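Local coordinates for protein 2-heptyl-3-hydroxy-4(1H)-quinolone dioxygenase (Mycobacterium abscessus, PDB 6RB3) that cleaves the ring of the Pseudomonas quinolone signal PQS with dioxygen, giving N-octanoylanthranilate and carbon monoxide, and so helps degrade this quorum-sensing molecule, at residues Val91-Ser96 and Met118-Ile123; Phe25-Gly30 and Thr51-Trp56; His212-Pro217 and Tyr238-Gly243. The protein carries 2 engineered substitutions. All coordinates share one frame; numbering follows the deposited sequence.

Interaction 1 of 3, residues Val91-Ser96 and Met118-Ile123; sequences VPIAHS and MILDLI. Engineered in segment 91-96: S96 (natural residue Ala). With JWW (2-heptylquinoline-3,4-diol), chain D.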
loop_
_atom_site.group_PDB
_atom_site.type_symbol
_atom_site.label_atom_id
_atom_site.label_comp_id
_atom_site.label_asym_id
_atom_site.label_seq_id
_atom_site.Cartn_x
_atom_site.Cartn_y
_atom_site.Cartn_z
ATOM N N VAL A 91 12.362 4.092 -1.733
ATOM C CA VAL A 91 11.483 3.954 -0.570
ATOM C C VAL A 91 10.045 3.682 -0.977
ATOM O O VAL A 91 9.334 4.583 -1.409
ATOM C CB VAL A 91 11.576 5.207 0.327
ATOM C CG1 VAL A 91 10.664 5.137 1.517
ATOM C CG2 VAL A 91 13.051 5.413 0.737
ATOM N N PRO A 92 9.559 2.458 -0.792
ATOM C CA PRO A 92 8.126 2.213 -1.017
ATOM C C PRO A 92 7.227 2.945 -0.023
ATOM O O PRO A 92 7.493 2.984 1.172
ATOM C CB PRO A 92 7.989 0.688 -0.869
ATOM C CG PRO A 92 9.319 0.143 -0.975
ATOM C CD PRO A 92 10.286 1.204 -0.501
ATOM N N ILE A 93 6.142 3.519 -0.553
ATOM C CA ILE A 93 5.004 4.069 0.185
ATOM C C ILE A 93 3.828 3.221 -0.262
ATOM O O ILE A 93 3.379 3.371 -1.394
ATOM C CB ILE A 93 4.742 5.537 -0.160
ATOM C CG1 ILE A 93 6.028 6.325 -0.077
ATOM C CG2 ILE A 93 3.640 6.144 0.756
ATOM C CD1 ILE A 93 5.854 7.763 -0.604
ATOM N N ALA A 94 3.288 2.386 0.605
ATOM C CA ALA A 94 2.282 1.423 0.185
ATOM C C ALA A 94 0.989 1.620 0.969
ATOM O O ALA A 94 1.012 1.844 2.181
ATOM C CB ALA A 94 2.803 -0.008 0.359
ATOM N N HIS A 95 -0.146 1.546 0.268
ATOM C CA HIS A 95 -1.435 1.733 0.914
ATOM C C HIS A 95 -2.033 0.408 1.364
ATOM O O HIS A 95 -2.106 -0.546 0.572
ATOM C CB HIS A 95 -2.431 2.411 -0.007
ATOM C CG HIS A 95 -3.812 2.514 0.560
ATOM N ND1 HIS A 95 -4.131 3.377 1.587
ATOM C CD2 HIS A 95 -4.973 1.914 0.203
ATOM C CE1 HIS A 95 -5.428 3.314 1.836
ATOM N NE2 HIS A 95 -5.959 2.420 1.026
ATOM N N SER A 96 -2.448 0.368 2.637
ATOM C CA SER A 96 -3.187 -0.768 3.149
ATOM C C SER A 96 -2.460 -2.066 2.800
ATOM O O SER A 96 -1.276 -2.222 3.128
ATOM C CB SER A 96 -4.629 -0.724 2.599
ATOM O OG SER A 96 -5.409 -1.736 3.196
ATOM N N MET A 118 7.280 2.943 3.955
ATOM C CA MET A 118 6.138 3.556 4.614
ATOM C C MET A 118 4.854 2.805 4.257
ATOM O O MET A 118 4.577 2.550 3.092
ATOM C CB MET A 118 5.999 5.035 4.231
ATOM C CG MET A 118 4.726 5.627 4.818
ATOM S SD MET A 118 4.734 7.440 4.906
ATOM C CE MET A 118 6.007 7.569 6.102
ATOM N N ILE A 119 4.069 2.481 5.263
ATOM C CA ILE A 119 2.779 1.829 5.092
ATOM C C ILE A 119 1.713 2.785 5.584
ATOM O O ILE A 119 1.937 3.546 6.536
ATOM C CB ILE A 119 2.728 0.479 5.834
ATOM C CG1 ILE A 119 3.841 -0.400 5.261
ATOM C CG2 ILE A 119 1.414 -0.174 5.711
ATOM C CD1 ILE A 119 3.935 -1.692 5.922
ATOM N N LEU A 120 0.584 2.787 4.884
ATOM C CA LEU A 120 -0.527 3.699 5.140
ATOM C C LEU A 120 -1.741 2.887 5.538
ATOM O O LEU A 120 -2.282 2.161 4.709
ATOM C CB LEU A 120 -0.873 4.527 3.899
ATOM C CG LEU A 120 0.272 5.302 3.260
ATOM C CD1 LEU A 120 -0.243 6.099 2.073
ATOM C CD2 LEU A 120 0.947 6.246 4.195
ATOM N N ASP A 121 -2.154 3.010 6.798
ATOM C CA ASP A 121 -3.370 2.372 7.323
ATOM C C ASP A 121 -3.543 0.918 6.857
ATOM O O ASP A 121 -4.418 0.600 6.049
ATOM C CB ASP A 121 -4.627 3.178 6.952
ATOM C CG ASP A 121 -5.592 3.359 8.149
ATOM O OD1 ASP A 121 -5.853 2.320 8.785
ATOM O OD2 ASP A 121 -6.021 4.511 8.475
ATOM N N LEU A 122 -2.691 0.034 7.365
ATOM C CA LEU A 122 -2.799 -1.404 7.222
ATOM C C LEU A 122 -3.049 -2.015 8.600
ATOM O O LEU A 122 -2.302 -1.751 9.556
ATOM C CB LEU A 122 -1.496 -1.946 6.642
ATOM C CG LEU A 122 -1.275 -3.454 6.664
ATOM C CD1 LEU A 122 -2.322 -4.146 5.850
ATOM C CD2 LEU A 122 0.160 -3.782 6.189
ATOM N N ILE A 123 -4.057 -2.876 8.694
ATOM C CA ILE A 123 -4.400 -3.480 9.980
ATOM C C ILE A 123 -3.188 -4.213 10.547
ATOM O O ILE A 123 -2.784 -5.267 10.041
ATOM C CB ILE A 123 -5.608 -4.416 9.848
ATOM C CG1 ILE A 123 -6.875 -3.649 9.441
ATOM C CG2 ILE A 123 -5.886 -5.117 11.165
ATOM C CD1 ILE A 123 -7.019 -2.319 10.162
HETATM C C10 JWW D . -7.978 -2.156 2.048
HETATM C C13 JWW D . -8.823 -0.391 -1.587
HETATM C C15 JWW D . -9.913 0.672 -3.566
HETATM C C17 JWW D . -12.330 1.040 -3.653
HETATM C C01 JWW D . -9.802 -5.472 1.753
HETATM C C02 JWW D . -10.228 -6.316 0.727
HETATM C C03 JWW D . -10.000 -5.991 -0.598
HETATM C C04 JWW D . -9.353 -4.813 -0.886
HETATM C C05 JWW D . -8.939 -4.013 0.136
HETATM C C06 JWW D . -9.141 -4.296 1.452
HETATM C C07 JWW D . -8.668 -3.365 2.468
HETATM C C09 JWW D . -7.829 -1.898 0.695
HETATM C C11 JWW D . -7.102 -0.650 0.173
HETATM C C12 JWW D . -7.329 -0.496 -1.336
HETATM C C14 JWW D . -9.145 0.949 -2.263
HETATM C C16 JWW D . -10.982 1.748 -3.719
HETATM N N08 JWW D . -8.307 -2.843 -0.232
HETATM O O18 JWW D . -7.530 -1.235 2.997
HETATM O O19 JWW D . -8.851 -3.596 3.860
HETATM O O HOH W 1 -5.810 -2.393 6.350
#

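Interaction 2 of 3, residues Phe25-Gly30 and Thr51-Trp56; sequences FVTLSG and TVRVCW. With JWW (2-heptylquinoline-3,4-diol), chain D.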
loop_
_atom_site.group_PDB
_atom_site.type_symbol
_atom_site.label_atom_id
_atom_site.label_comp_id
_atom_site.label_asym_id
_atom_site.label_seq_id
_atom_site.Cartn_x
_atom_site.Cartn_y
_atom_site.Cartn_z
ATOM N N PHE A 25 11.151 7.685 -4.391
ATOM C CA PHE A 25 9.858 7.290 -3.819
ATOM C C PHE A 25 9.095 6.421 -4.803
ATOM O O PHE A 25 8.983 6.776 -5.973
ATOM C CB PHE A 25 8.990 8.498 -3.465
ATOM C CG PHE A 25 9.429 9.229 -2.219
ATOM C CD1 PHE A 25 9.689 8.547 -1.039
ATOM C CD2 PHE A 25 9.513 10.591 -2.222
ATOM C CE1 PHE A 25 10.075 9.212 0.075
ATOM C CE2 PHE A 25 9.872 11.281 -1.084
ATOM C CZ PHE A 25 10.174 10.606 0.060
ATOM N N VAL A 26 8.551 5.302 -4.325
ATOM C CA VAL A 26 7.813 4.341 -5.153
ATOM C C VAL A 26 6.468 4.126 -4.482
ATOM O O VAL A 26 6.387 3.476 -3.424
ATOM C CB VAL A 26 8.551 2.993 -5.305
ATOM C CG1 VAL A 26 7.777 1.972 -6.080
ATOM C CG2 VAL A 26 9.892 3.228 -5.995
ATOM N N THR A 27 5.420 4.652 -5.079
ATOM C CA THR A 27 4.102 4.518 -4.470
ATOM C C THR A 27 3.436 3.228 -4.918
ATOM O O THR A 27 3.622 2.782 -6.037
ATOM C CB THR A 27 3.222 5.720 -4.798
ATOM O OG1 THR A 27 2.745 5.635 -6.138
ATOM C CG2 THR A 27 4.035 7.040 -4.619
ATOM N N LEU A 28 2.736 2.599 -3.994
ATOM C CA LEU A 28 2.095 1.315 -4.186
ATOM C C LEU A 28 0.704 1.397 -3.570
ATOM O O LEU A 28 0.531 1.811 -2.426
ATOM C CB LEU A 28 2.923 0.232 -3.546
ATOM C CG LEU A 28 4.286 0.042 -4.195
ATOM C CD1 LEU A 28 4.991 -0.920 -3.262
ATOM C CD2 LEU A 28 4.278 -0.406 -5.633
ATOM N N SER A 29 -0.294 1.073 -4.350
ATOM C CA SER A 29 -1.682 1.198 -3.937
ATOM C C SER A 29 -2.166 -0.092 -3.311
ATOM O O SER A 29 -1.465 -1.107 -3.281
ATOM C CB SER A 29 -2.529 1.588 -5.145
ATOM O OG SER A 29 -1.964 2.743 -5.744
ATOM N N GLY A 30 -3.361 -0.014 -2.740
ATOM C CA GLY A 30 -4.063 -1.186 -2.302
ATOM C C GLY A 30 -4.582 -1.979 -3.490
ATOM O O GLY A 30 -4.265 -1.739 -4.653
ATOM N N THR A 51 10.045 10.308 -8.053
ATOM C CA THR A 51 8.884 9.535 -7.603
ATOM C C THR A 51 8.367 8.702 -8.764
ATOM O O THR A 51 7.927 9.262 -9.780
ATOM C CB THR A 51 7.783 10.464 -7.104
ATOM O OG1 THR A 51 8.317 11.242 -6.057
ATOM C CG2 THR A 51 6.588 9.718 -6.544
ATOM N N VAL A 52 8.393 7.376 -8.591
ATOM C CA VAL A 52 7.835 6.447 -9.550
ATOM C C VAL A 52 6.598 5.857 -8.912
ATOM O O VAL A 52 6.707 5.167 -7.894
ATOM C CB VAL A 52 8.813 5.326 -9.918
ATOM C CG1 VAL A 52 8.143 4.362 -10.890
ATOM C CG2 VAL A 52 10.068 5.877 -10.521
ATOM N N ARG A 53 5.424 6.102 -9.498
ATOM C CA ARG A 53 4.172 5.522 -9.043
ATOM C C ARG A 53 3.858 4.258 -9.831
ATOM O O ARG A 53 3.879 4.269 -11.065
ATOM C CB ARG A 53 3.025 6.509 -9.229
ATOM C CG ARG A 53 3.223 7.770 -8.484
ATOM C CD ARG A 53 1.968 8.620 -8.542
ATOM N NE ARG A 53 1.657 9.057 -9.892
ATOM C CZ ARG A 53 0.506 9.620 -10.211
ATOM N NH1 ARG A 53 -0.410 9.784 -9.242
ATOM N NH2 ARG A 53 0.256 10.044 -11.441
ATOM N N VAL A 54 3.542 3.192 -9.133
ATOM C CA VAL A 54 3.480 1.886 -9.760
ATOM C C VAL A 54 2.104 1.278 -9.574
ATOM O O VAL A 54 1.552 1.304 -8.474
ATOM C CB VAL A 54 4.545 0.935 -9.186
ATOM C CG1 VAL A 54 4.305 -0.427 -9.754
ATOM C CG2 VAL A 54 5.944 1.389 -9.470
ATOM N N CYS A 55 1.595 0.660 -10.644
ATOM C CA CYS A 55 0.392 -0.147 -10.582
ATOM C C CYS A 55 0.749 -1.618 -10.533
ATOM O O CYS A 55 1.804 -2.031 -11.002
ATOM C CB CYS A 55 -0.504 0.058 -11.814
ATOM S SG CYS A 55 -1.095 1.737 -12.092
ATOM N N TRP A 56 -0.142 -2.404 -9.954
ATOM C CA TRP A 56 -0.023 -3.849 -9.938
ATOM C C TRP A 56 -0.443 -4.365 -11.308
ATOM O O TRP A 56 -1.217 -3.732 -12.044
ATOM C CB TRP A 56 -0.910 -4.535 -8.847
ATOM C CG TRP A 56 -0.804 -3.982 -7.477
ATOM C CD1 TRP A 56 -1.820 -3.435 -6.722
ATOM C CD2 TRP A 56 0.383 -3.870 -6.690
ATOM N NE1 TRP A 56 -1.336 -3.018 -5.492
ATOM C CE2 TRP A 56 0.014 -3.244 -5.454
ATOM C CE3 TRP A 56 1.722 -4.249 -6.889
ATOM C CZ2 TRP A 56 0.955 -2.964 -4.436
ATOM C CZ3 TRP A 56 2.645 -3.988 -5.893
ATOM C CH2 TRP A 56 2.261 -3.353 -4.673
HETATM C C10 JWW D . -7.978 -2.156 2.048
HETATM C C13 JWW D . -8.823 -0.391 -1.587
HETATM C C15 JWW D . -9.913 0.672 -3.566
HETATM C C17 JWW D . -12.330 1.040 -3.653
HETATM C C01 JWW D . -9.802 -5.472 1.753
HETATM C C02 JWW D . -10.228 -6.316 0.727
HETATM C C03 JWW D . -10.000 -5.991 -0.598
HETATM C C04 JWW D . -9.353 -4.813 -0.886
HETATM C C05 JWW D . -8.939 -4.013 0.136
HETATM C C06 JWW D . -9.141 -4.296 1.452
HETATM C C07 JWW D . -8.668 -3.365 2.468
HETATM C C09 JWW D . -7.829 -1.898 0.695
HETATM C C11 JWW D . -7.102 -0.650 0.173
HETATM C C12 JWW D . -7.329 -0.496 -1.336
HETATM C C14 JWW D . -9.145 0.949 -2.263
HETATM C C16 JWW D . -10.982 1.748 -3.719
HETATM N N08 JWW D . -8.307 -2.843 -0.232
HETATM O O18 JWW D . -7.530 -1.235 2.997
HETATM O O19 JWW D . -8.851 -3.596 3.860
HETATM O O HOH W 2 0.707 3.511 -6.943
HETATM O O HOH W 3 0.076 -0.341 -7.031
#

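Interaction 3 of 3, residues His212-Pro217 and Tyr238-Gly243; sequences HVFSHP and YRRLGG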
loop_
_atom_site.group_PDB
_atom_site.type_symbol
_atom_site.label_atom_id
_atom_site.label_comp_id
_atom_site.label_asym_id
_atom_site.label_seq_id
_atom_site.Cartn_x
_atom_site.Cartn_y
_atom_site.Cartn_z
ATOM N N HIS A 212 4.600 3.207 10.132
ATOM C CA HIS A 212 3.161 3.097 9.896
ATOM C C HIS A 212 2.434 4.405 10.171
ATOM O O HIS A 212 2.530 4.947 11.265
ATOM C CB HIS A 212 2.514 2.044 10.779
ATOM C CG HIS A 212 1.108 1.680 10.378
ATOM N ND1 HIS A 212 0.265 0.964 11.203
ATOM C CD2 HIS A 212 0.399 1.930 9.252
ATOM C CE1 HIS A 212 -0.888 0.753 10.583
ATOM N NE2 HIS A 212 -0.832 1.331 9.399
ATOM N N VAL A 213 1.680 4.880 9.190
ATOM C CA VAL A 213 0.901 6.109 9.313
ATOM C C VAL A 213 -0.563 5.769 9.062
ATOM O O VAL A 213 -0.908 5.204 8.027
ATOM C CB VAL A 213 1.386 7.198 8.348
ATOM C CG1 VAL A 213 0.431 8.345 8.354
ATOM C CG2 VAL A 213 2.739 7.696 8.787
ATOM N N PHE A 214 -1.424 6.120 10.002
ATOM C CA PHE A 214 -2.822 5.735 9.918
ATOM C C PHE A 214 -3.718 6.714 10.655
ATOM O O PHE A 214 -3.289 7.402 11.589
ATOM C CB PHE A 214 -2.987 4.348 10.534
ATOM C CG PHE A 214 -2.419 4.249 11.943
ATOM C CD1 PHE A 214 -1.096 3.888 12.166
ATOM C CD2 PHE A 214 -3.214 4.497 13.030
ATOM C CE1 PHE A 214 -0.591 3.752 13.459
ATOM C CE2 PHE A 214 -2.705 4.394 14.334
ATOM C CZ PHE A 214 -1.395 4.024 14.542
ATOM N N SER A 215 -4.966 6.783 10.212
ATOM C CA SER A 215 -6.001 7.426 10.992
ATOM C C SER A 215 -6.985 6.455 11.644
ATOM O O SER A 215 -7.681 6.850 12.585
ATOM C CB SER A 215 -6.798 8.402 10.122
ATOM O OG SER A 215 -6.037 9.532 9.811
ATOM N N HIS A 216 -7.060 5.215 11.189
ATOM C CA HIS A 216 -8.412 4.758 11.301
ATOM C C HIS A 216 -8.730 4.086 12.618
ATOM O O HIS A 216 -9.468 4.669 13.422
ATOM C CB HIS A 216 -8.848 3.755 10.274
ATOM C CG HIS A 216 -10.196 4.073 9.734
ATOM N ND1 HIS A 216 -10.667 5.368 9.740
ATOM C CD2 HIS A 216 -11.186 3.302 9.220
ATOM C CE1 HIS A 216 -11.867 5.391 9.187
ATOM N NE2 HIS A 216 -12.197 4.154 8.850
ATOM N N PRO A 217 -8.252 2.809 12.861
ATOM C CA PRO A 217 -8.663 2.090 14.080
ATOM C C PRO A 217 -8.725 3.196 15.132
ATOM O O PRO A 217 -7.862 4.093 15.141
ATOM C CB PRO A 217 -7.567 1.058 14.299
ATOM C CG PRO A 217 -6.785 1.025 13.058
ATOM C CD PRO A 217 -6.905 2.420 12.409
ATOM N N TYR A 238 5.815 5.082 13.881
ATOM C CA TYR A 238 4.406 5.218 13.551
ATOM C C TYR A 238 3.927 6.622 13.842
ATOM O O TYR A 238 4.508 7.342 14.655
ATOM C CB TYR A 238 3.555 4.185 14.315
ATOM C CG TYR A 238 3.061 4.571 15.695
ATOM C CD1 TYR A 238 3.851 4.367 16.831
ATOM C CD2 TYR A 238 1.790 5.086 15.869
ATOM C CE1 TYR A 238 3.383 4.703 18.094
ATOM C CE2 TYR A 238 1.301 5.405 17.129
ATOM C CZ TYR A 238 2.118 5.227 18.231
ATOM O OH TYR A 238 1.683 5.556 19.492
ATOM N N ARG A 239 2.872 7.027 13.133
ATOM C CA ARG A 239 2.185 8.265 13.457
ATOM C C ARG A 239 0.692 8.096 13.243
ATOM O O ARG A 239 0.246 7.765 12.138
ATOM C CB ARG A 239 2.687 9.463 12.620
ATOM C CG ARG A 239 2.360 10.863 13.300
ATOM C CD ARG A 239 3.604 11.359 14.110
ATOM N NE ARG A 239 4.810 11.212 13.297
ATOM C CZ ARG A 239 6.008 10.850 13.752
ATOM N NH1 ARG A 239 6.198 10.635 15.049
ATOM N NH2 ARG A 239 7.019 10.712 12.893
ATOM N N ARG A 240 -0.073 8.342 14.278
ATOM C CA ARG A 240 -1.502 8.473 14.117
ATOM C C ARG A 240 -1.802 9.877 13.577
ATOM O O ARG A 240 -1.311 10.881 14.090
ATOM C CB ARG A 240 -2.233 8.188 15.440
ATOM C CG ARG A 240 -3.734 8.338 15.311
ATOM C CD ARG A 240 -4.458 8.048 16.635
ATOM N NE ARG A 240 -4.613 6.626 16.868
ATOM C CZ ARG A 240 -5.561 5.890 16.321
ATOM N NH1 ARG A 240 -6.447 6.437 15.513
ATOM N NH2 ARG A 240 -5.633 4.599 16.591
ATOM N N LEU A 241 -2.581 9.941 12.515
ATOM C CA LEU A 241 -3.061 11.213 12.007
ATOM C C LEU A 241 -4.510 11.415 12.452
ATOM O O LEU A 241 -5.188 10.512 12.944
ATOM C CB LEU A 241 -2.915 11.271 10.483
ATOM C CG LEU A 241 -1.493 11.082 9.973
ATOM C CD1 LEU A 241 -1.430 11.232 8.443
ATOM C CD2 LEU A 241 -0.542 12.048 10.613
ATOM N N GLY A 242 -4.979 12.632 12.315
ATOM C CA GLY A 242 -6.313 12.967 12.756
ATOM C C GLY A 242 -7.420 12.879 11.706
ATOM O O GLY A 242 -8.389 13.646 11.759
ATOM N N GLY A 243 -7.320 11.983 10.775
ATOM C CA GLY A 243 -8.265 11.949 9.684
ATOM C C GLY A 243 -9.492 11.166 10.049
ATOM O O GLY A 243 -9.533 10.434 11.043
HETATM O O HOH W 4 -7.045 8.682 14.278
#

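Interaction 1 of 3, residues Val91-Ser96 and Met118-Ile123
P92, A94 and S96 exchange backbone hydrogen bonds with M118 and L120, joining strands 91-95 and 118-120 as parallel neighbours whose axes come within 4.7 Å. The ladder begins with M118 N on P92 O at 2.8 Å, runs through A94, which both donates and accepts, and closes with S96 N on L120 O at 2.7 Å. At S96, phi 50° and psi -126° turn the chain sharply, a strained turn at the position of the nucleophile elbow of alpha/beta hydrolases. S96 itself is engineered in place of alanine; its OG lies only 2.2 Å from O18 of the bound quinolone, too short for the details to be trusted. L122 packs against the carbonyl of S96, its CD1 3.5 Å from S96 O, and a water held by I123 N also meets S96 OG.

On the face bearing I93, H95, M118 and L120, I93 CG2 rests 4.1 Å from L120 CD1, while the L120 side chain crosses H95 at about a right angle. With CG anti to the backbone N (chi1 175°), the H95 ring reaches the start of the heptyl chain: its CD2 is 3.3 Å from ligand C11, and C12 lies at the ring edge in its plane. D121, inferred to raise the basicity of the active-site histidine whose place A246 takes in this variant, turns its carboxylate away to accept S215 N.

Helix 98-113 packs on A94 and I119 with A102 and L103, helix 253-265 lies on M118 and L120, and strand 24-28 continues the sheet beyond 91-95.

Interaction 2 of 3, residues Phe25-Gly30 and Thr51-Trp56
F25-L28 and T51-V54 are adjacent parallel strands of a beta-alpha-beta unit whose connection contains helix 42-48. V52 N bonds to F25 O at 2.7 Å, V52 O accepts T27 N, and T27 O accepts V54 N. T27 and R53 point the same way from the sheet; chi1 of 76° sets T27 OG1 between its own N and carbonyl carbon, against R53 CG at 3.2 Å. R53 forms salt bridges with D15 and D39. On the other face V26 CG1 meets V54 CG2, and L28 CD2 lies between V54 CB and W56 CH2, 3.7 Å from the latter.

W56 NE1 donates to S29 O at 2.9 Å, approaching 57° out of the carbonyl plane, and weakly to G30 O. Two waters donate to V54 O: one also reaches T27 OG1 and S29 OG, itself bonded to D34 O, the other accepts S29 N. These bonds tie the 29-30 loop to strand 51-54 and W56, and G30 CA sits 3.5 Å from C12 of the bound quinolone. A substrate pocket at the carboxyl ends of parallel strands is typical of the alpha/beta hydrolase fold, where the loop after the counterpart of strand 24-28 commonly helps form the oxyanion hole.

Interaction 3 of 3, residues His212-Pro217 and Tyr238-Gly243
A chi1 of 53°, which wedges the F214 ring between its own backbone N and carbonyl carbon, carries it across to Y238 and R240. The F214 and Y238 rings meet rim to rim in nearly parallel planes, CZ of F214 being 3.6 Å from CD2 of Y238. R240 leaves the strand extended and bends at chi3 (-80°), which swings the guanidinium past the F214 rim: the two planes stand 90° apart, and F214 CE2 lies over a face of the guanidinium, 3.7 Å from R240 NH2. The end of R240 grips one atom with both terminal nitrogens, NH2 at 2.7 Å and NH1 at 2.8 Å from P217 O, which lies in the guanidinium plane.

Behind these groups the parallel strands 212-214 and 238-240 bond through R239 N to H212 O, F214 N to R239 O and L241 N to F214 O. V213 CG1 presses tightly on L241 CD1 at 3.4 Å. Beyond the strand end, S215 OG accepts G243 N at 2.9 Å, and a water joins S215 O, L241 O and R240 NH1.

R240 NE also forms a salt bridge with D223, so the charge is shared between a carboxylate and a backbone carbonyl. P217 O, which accepts two hydrogen bonds, is probably polarised by the cation, and the grip holds the 215-217 loop, where S215 N is hydrogen-bonded to D121 and H216 packs on it, to the edge strand.

In the fold
All three interactions join neighbouring parallel strands of one sheet and run to its carboxyl ends. Interaction 1 lies at the centre: strand 90-95 bonds to strand 24-28 of interaction 2, and strand 116-120 to strand 209-214 of interaction 3. Interactions 2 and 3 do not touch, their centres being about 20 Å apart. The first two are buried, rest on backbone bonds with mostly apolar side chains between them, and both reach the bound quinolone. Interaction 3 includes the outermost strand 236-240, is partly exposed, and relies more on an arginine, a serine hydroxyl and water. It does not touch the ligand, but H216 lies by D121 of interaction 1 and by A246.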